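Local atomic coordinates of isomerase/lactonizing enzyme (Agrobacterium tumefaciens, PDB entry 1RVK), a protein that is of unknown function but belongs to the enolase superfamily, binds a magnesium ion and probably catalyses a metal-assisted reaction on a carboxylate substrate. Residues P253-E258 and C276-T281; M235-L240 and A268-A273. One frame throughout, in Å; residues are numbered along the deposited sequence.

Contact 1 (P253-E258 and C276-T281); sequences PVVGPE and CDILRT. With MG (magnesium ion), chain B.
Glu258 OE1 is gripped by two nitrogens of Arg280, a side-on salt bridge with both on one oxygen, and also binds the magnesium ion at 2.1 Å. The Arg280 NE bond to Glu258 OE1 is 2.9 Å, arriving on the anti side and 18° out of the carboxylate plane. The leg from Arg280 NH1, 3.3 Å to the same OE1, is longer and more bent and comes from above that plane, while OE1 lies close to the guanidinium plane; NH1 has a second salt bridge to Glu329. Both side chains run alongside each other in the same direction, Arg280 CG being anti to its backbone N (chi1 -170°). Water 1, a ligand of the metal, donates to Glu258 OE2; Asp206 and Glu232 are the other protein ligands, and two further waters bind the ion.

The segments are parallel neighbours in the TIM-type barrel of the enolase superfamily, joined in a beta-alpha-beta unit through helix 263-272. Val255 pairs with Ile278, held by Gly256 N to Ile278 O at 3.0 Å and by Ile278 N to Val254 O, which also accepts from Asp277 N. Asp277 returns the grip, its OD2 taking Val254 N on the anti lone pair at 2.9 Å (N-H...O 164°). On the Val255 and Ile278 face the packing is tight, with Val255 CG2 only 3.3 Å from Ile278 CD1; Pro253 CB touches the same methyl at 3.9 Å.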
# COMPACT_ATOMS: atom_id res chain seq x y z
N PRO A 253 18.25 8.57 4.83
CA PRO A 253 17.90 7.16 4.73
C PRO A 253 17.16 6.81 3.44
O PRO A 253 16.30 7.57 2.97
CB PRO A 253 17.02 6.93 5.96
CG PRO A 253 17.61 7.90 6.96
CD PRO A 253 17.79 9.14 6.11
N VAL A 254 17.51 5.67 2.86
CA VAL A 254 16.88 5.17 1.65
C VAL A 254 15.97 4.04 2.10
O VAL A 254 16.40 3.13 2.81
CB VAL A 254 17.92 4.62 0.66
CG1 VAL A 254 17.23 3.92 -0.50
CG2 VAL A 254 18.79 5.75 0.14
N VAL A 255 14.70 4.09 1.69
CA VAL A 255 13.74 3.04 2.07
C VAL A 255 13.34 2.27 0.82
O VAL A 255 13.08 2.85 -0.22
CB VAL A 255 12.48 3.64 2.72
CG1 VAL A 255 11.54 2.52 3.16
CG2 VAL A 255 12.86 4.49 3.90
N GLY A 256 13.29 0.94 0.94
CA GLY A 256 12.92 0.11 -0.18
C GLY A 256 13.15 -1.36 0.12
O GLY A 256 13.62 -1.70 1.20
N PRO A 257 12.81 -2.26 -0.81
CA PRO A 257 12.21 -1.96 -2.11
C PRO A 257 10.69 -2.05 -2.02
O PRO A 257 10.16 -2.92 -1.33
CB PRO A 257 12.80 -3.05 -3.00
CG PRO A 257 12.78 -4.24 -2.08
CD PRO A 257 13.22 -3.68 -0.73
N GLU A 258 9.99 -1.17 -2.72
CA GLU A 258 8.53 -1.22 -2.68
C GLU A 258 7.93 -2.11 -3.76
O GLU A 258 7.16 -3.01 -3.46
CB GLU A 258 7.92 0.17 -2.81
CG GLU A 258 6.40 0.12 -2.72
CD GLU A 258 5.74 1.44 -3.03
OE1 GLU A 258 6.04 2.42 -2.32
OE2 GLU A 258 4.93 1.49 -3.97
N CYS A 276 19.53 -0.71 1.29
CA CYS A 276 18.63 0.26 1.89
C CYS A 276 18.91 0.40 3.38
O CYS A 276 19.57 -0.46 3.98
CB CYS A 276 17.17 -0.18 1.70
SG CYS A 276 16.79 -1.78 2.42
N ASP A 277 18.42 1.48 3.97
CA ASP A 277 18.60 1.75 5.40
C ASP A 277 17.32 1.38 6.16
O ASP A 277 17.35 1.13 7.36
CB ASP A 277 18.90 3.24 5.61
CG ASP A 277 20.10 3.70 4.80
OD1 ASP A 277 21.23 3.26 5.12
OD2 ASP A 277 19.91 4.48 3.85
N ILE A 278 16.21 1.38 5.43
CA ILE A 278 14.90 1.04 5.98
C ILE A 278 14.28 0.12 4.94
O ILE A 278 14.31 0.43 3.75
CB ILE A 278 13.99 2.29 6.13
CG1 ILE A 278 14.67 3.33 7.03
CG2 ILE A 278 12.64 1.88 6.70
CD1 ILE A 278 13.96 4.68 7.03
N LEU A 279 13.72 -1.01 5.37
CA LEU A 279 13.11 -1.94 4.43
C LEU A 279 11.68 -1.51 4.11
O LEU A 279 11.09 -0.68 4.81
CB LEU A 279 13.09 -3.35 5.04
CG LEU A 279 12.88 -4.53 4.08
CD1 LEU A 279 14.06 -4.60 3.10
CD2 LEU A 279 12.76 -5.83 4.88
N ARG A 280 11.13 -2.05 3.03
CA ARG A 280 9.76 -1.72 2.66
C ARG A 280 9.06 -2.99 2.21
O ARG A 280 9.68 -3.90 1.66
CB ARG A 280 9.72 -0.68 1.54
CG ARG A 280 8.33 -0.10 1.26
CD ARG A 280 8.47 1.31 0.68
NE ARG A 280 7.22 2.00 0.35
CZ ARG A 280 6.31 2.42 1.23
NH1 ARG A 280 5.23 3.06 0.80
NH2 ARG A 280 6.46 2.19 2.52
N THR A 281 7.77 -3.07 2.50
CA THR A 281 6.97 -4.21 2.11
C THR A 281 5.57 -3.67 1.90
O THR A 281 5.34 -2.47 2.02
CB THR A 281 6.94 -5.30 3.21
OG1 THR A 281 6.33 -6.49 2.69
CG2 THR A 281 6.13 -4.82 4.42
MG MG B . 6.10 4.42 -2.94
O HOH W 1 4.67 4.00 -4.68
O HOH W 2 7.88 4.07 -4.26
O HOH W 3 4.25 5.19 -1.83

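Contact 2 (M235-L240 and A268-A273); sequences MDEQSL and AEWIKA
In the barrel domain, this contact joins the loop that follows strand 230-232, together with the first residue of helix 240-249, to the C-terminal part of helix 263-272. The evidence for close packing is centred on one indole. Leu240 CD1 lies over a face of Trp270 in a CH-pi contact, 3.4 Å from the centroid of the five-membered ring and 11° off its normal. The two side chains pass in opposite senses; Leu240 CG, anti to its backbone N (chi1 179°), is thereby turned toward the 268-273 segment. The other methyl, Leu240 CD2, reaches Ala273 CB at 4.1 Å, which adds Ala273 to the same apolar patch.

The loop itself is shaped by a type I beta turn from Asp236 to Ser239, closed by Ser239 N to Asp236 O at 3.0 Å. An Asx turn overlaps it: Asp236 OD2 accepts from Gln238 N at 2.9 Å, on the anti side of the carboxylate. Ser239 then takes the N-cap position of helix 240-249, so the turn leads directly into the residue that covers the indole.

Glu237 meets the benzene end of Trp270 and crosses it at about a right angle, with carboxylate and ring planes 64° apart. The glutamate is stretched out past CG, and its carboxylate is bonded elsewhere, to the backbone of Glu258 and Ala260 and to the Ser259 hydroxyl. Tyr243 and His266 also meet the Trp270 ring system. Glu237 CG approaches Trp270 CH2 at 4.1 Å, whereas Glu237 O lies at the edge of the indole, in its plane and 3.6 Å from CZ2.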
# COMPACT_ATOMS: atom_id res chain seq x y z
N MSE A 235 14.99 5.36 -7.97
CA MSE A 235 15.59 4.70 -9.14
C MSE A 235 14.89 3.38 -9.42
O MSE A 235 14.15 2.88 -8.58
CB MSE A 235 17.08 4.45 -8.89
CG MSE A 235 17.89 5.68 -8.49
SE MSE A 235 19.73 5.23 -8.03
CE MSE A 235 19.35 4.09 -6.51
N ASP A 236 15.13 2.81 -10.60
CA ASP A 236 14.52 1.53 -10.96
C ASP A 236 14.96 0.47 -9.95
O ASP A 236 16.13 0.10 -9.90
CB ASP A 236 14.94 1.14 -12.38
CG ASP A 236 14.13 -0.01 -12.94
OD1 ASP A 236 13.86 -0.02 -14.16
OD2 ASP A 236 13.77 -0.91 -12.16
N GLU A 237 14.01 -0.02 -9.16
CA GLU A 237 14.31 -1.02 -8.14
C GLU A 237 14.82 -2.36 -8.65
O GLU A 237 15.21 -3.22 -7.86
CB GLU A 237 13.10 -1.23 -7.24
CG GLU A 237 12.88 -0.08 -6.28
CD GLU A 237 11.74 -0.34 -5.31
OE1 GLU A 237 11.58 0.46 -4.36
OE2 GLU A 237 11.02 -1.34 -5.50
N GLN A 238 14.82 -2.55 -9.96
CA GLN A 238 15.33 -3.79 -10.52
C GLN A 238 16.85 -3.78 -10.44
O GLN A 238 17.50 -4.81 -10.59
CB GLN A 238 14.85 -3.94 -11.97
CG GLN A 238 13.35 -4.22 -12.06
CD GLN A 238 12.80 -4.12 -13.47
OE1 GLN A 238 12.80 -3.04 -14.08
NE2 GLN A 238 12.31 -5.24 -14.00
N SER A 239 17.41 -2.60 -10.16
CA SER A 239 18.86 -2.46 -10.03
C SER A 239 19.29 -2.36 -8.57
O SER A 239 19.45 -1.26 -8.03
CB SER A 239 19.36 -1.22 -10.79
OG SER A 239 20.77 -1.07 -10.65
N LEU A 240 19.49 -3.52 -7.95
CA LEU A 240 19.92 -3.60 -6.56
C LEU A 240 21.22 -2.83 -6.37
O LEU A 240 21.39 -2.11 -5.38
CB LEU A 240 20.13 -5.07 -6.18
CG LEU A 240 20.62 -5.38 -4.76
CD1 LEU A 240 19.51 -5.09 -3.78
CD2 LEU A 240 21.04 -6.84 -4.68
N ALA A 268 15.23 -9.96 1.55
CA ALA A 268 16.39 -10.41 2.31
C ALA A 268 17.67 -10.01 1.58
O ALA A 268 18.66 -9.63 2.21
CB ALA A 268 16.34 -11.92 2.50
N GLU A 269 17.65 -10.09 0.25
CA GLU A 269 18.82 -9.74 -0.53
C GLU A 269 19.14 -8.25 -0.38
O GLU A 269 20.32 -7.87 -0.36
CB GLU A 269 18.59 -10.08 -2.01
CG GLU A 269 18.20 -11.54 -2.24
CD GLU A 269 19.22 -12.53 -1.71
OE1 GLU A 269 18.87 -13.72 -1.57
OE2 GLU A 269 20.38 -12.13 -1.43
N TRP A 270 18.11 -7.42 -0.26
CA TRP A 270 18.33 -5.99 -0.08
C TRP A 270 19.03 -5.74 1.25
O TRP A 270 19.87 -4.85 1.36
CB TRP A 270 17.01 -5.22 -0.16
CG TRP A 270 16.61 -4.91 -1.58
CD1 TRP A 270 16.42 -5.81 -2.59
CD2 TRP A 270 16.42 -3.62 -2.16
NE1 TRP A 270 16.12 -5.15 -3.77
CE2 TRP A 270 16.12 -3.81 -3.53
CE3 TRP A 270 16.48 -2.31 -1.65
CZ2 TRP A 270 15.87 -2.74 -4.39
CZ3 TRP A 270 16.23 -1.25 -2.52
CH2 TRP A 270 15.94 -1.47 -3.87
N ILE A 271 18.69 -6.53 2.26
CA ILE A 271 19.32 -6.38 3.57
C ILE A 271 20.77 -6.87 3.51
O ILE A 271 21.69 -6.19 3.97
CB ILE A 271 18.57 -7.18 4.66
CG1 ILE A 271 17.19 -6.57 4.90
CG2 ILE A 271 19.38 -7.19 5.96
CD1 ILE A 271 16.35 -7.30 5.93
N LYS A 272 20.95 -8.05 2.93
CA LYS A 272 22.27 -8.66 2.81
C LYS A 272 23.27 -7.79 2.05
O LYS A 272 24.45 -7.73 2.40
CB LYS A 272 22.15 -10.02 2.13
CG LYS A 272 23.43 -10.85 2.10
CD LYS A 272 23.93 -11.13 3.51
CE LYS A 272 25.02 -12.19 3.52
NZ LYS A 272 24.49 -13.54 3.18
N ALA A 273 22.80 -7.12 1.00
CA ALA A 273 23.66 -6.28 0.18
C ALA A 273 23.76 -4.84 0.67
O ALA A 273 24.52 -4.05 0.12
CB ALA A 273 23.18 -6.31 -1.26

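Overall arrangement
Contacts 1 and 2 have centres 9 Å apart, and their segments alternate along the chain: 235-240, 253-258, 268-273, 276-281. Contact 1 lies in the barrel wall and reaches the metal; contact 2 joins the loop after strand 230-232 to the outer helix that connects the two strands of contact 1. They touch directly. Glu237 OE1 stands 2.8 Å from Glu258 N, a hydrogen bond that ties the loop to the backbone of a magnesium ligand. Pro257 CB packs against Trp270 CZ2 at 3.4 Å, and Gly256 C lies 3.9 Å from Trp270 CE3. The Glu237 side chain is about 7 Å from the magnesium ion, consistent with a second-shell position.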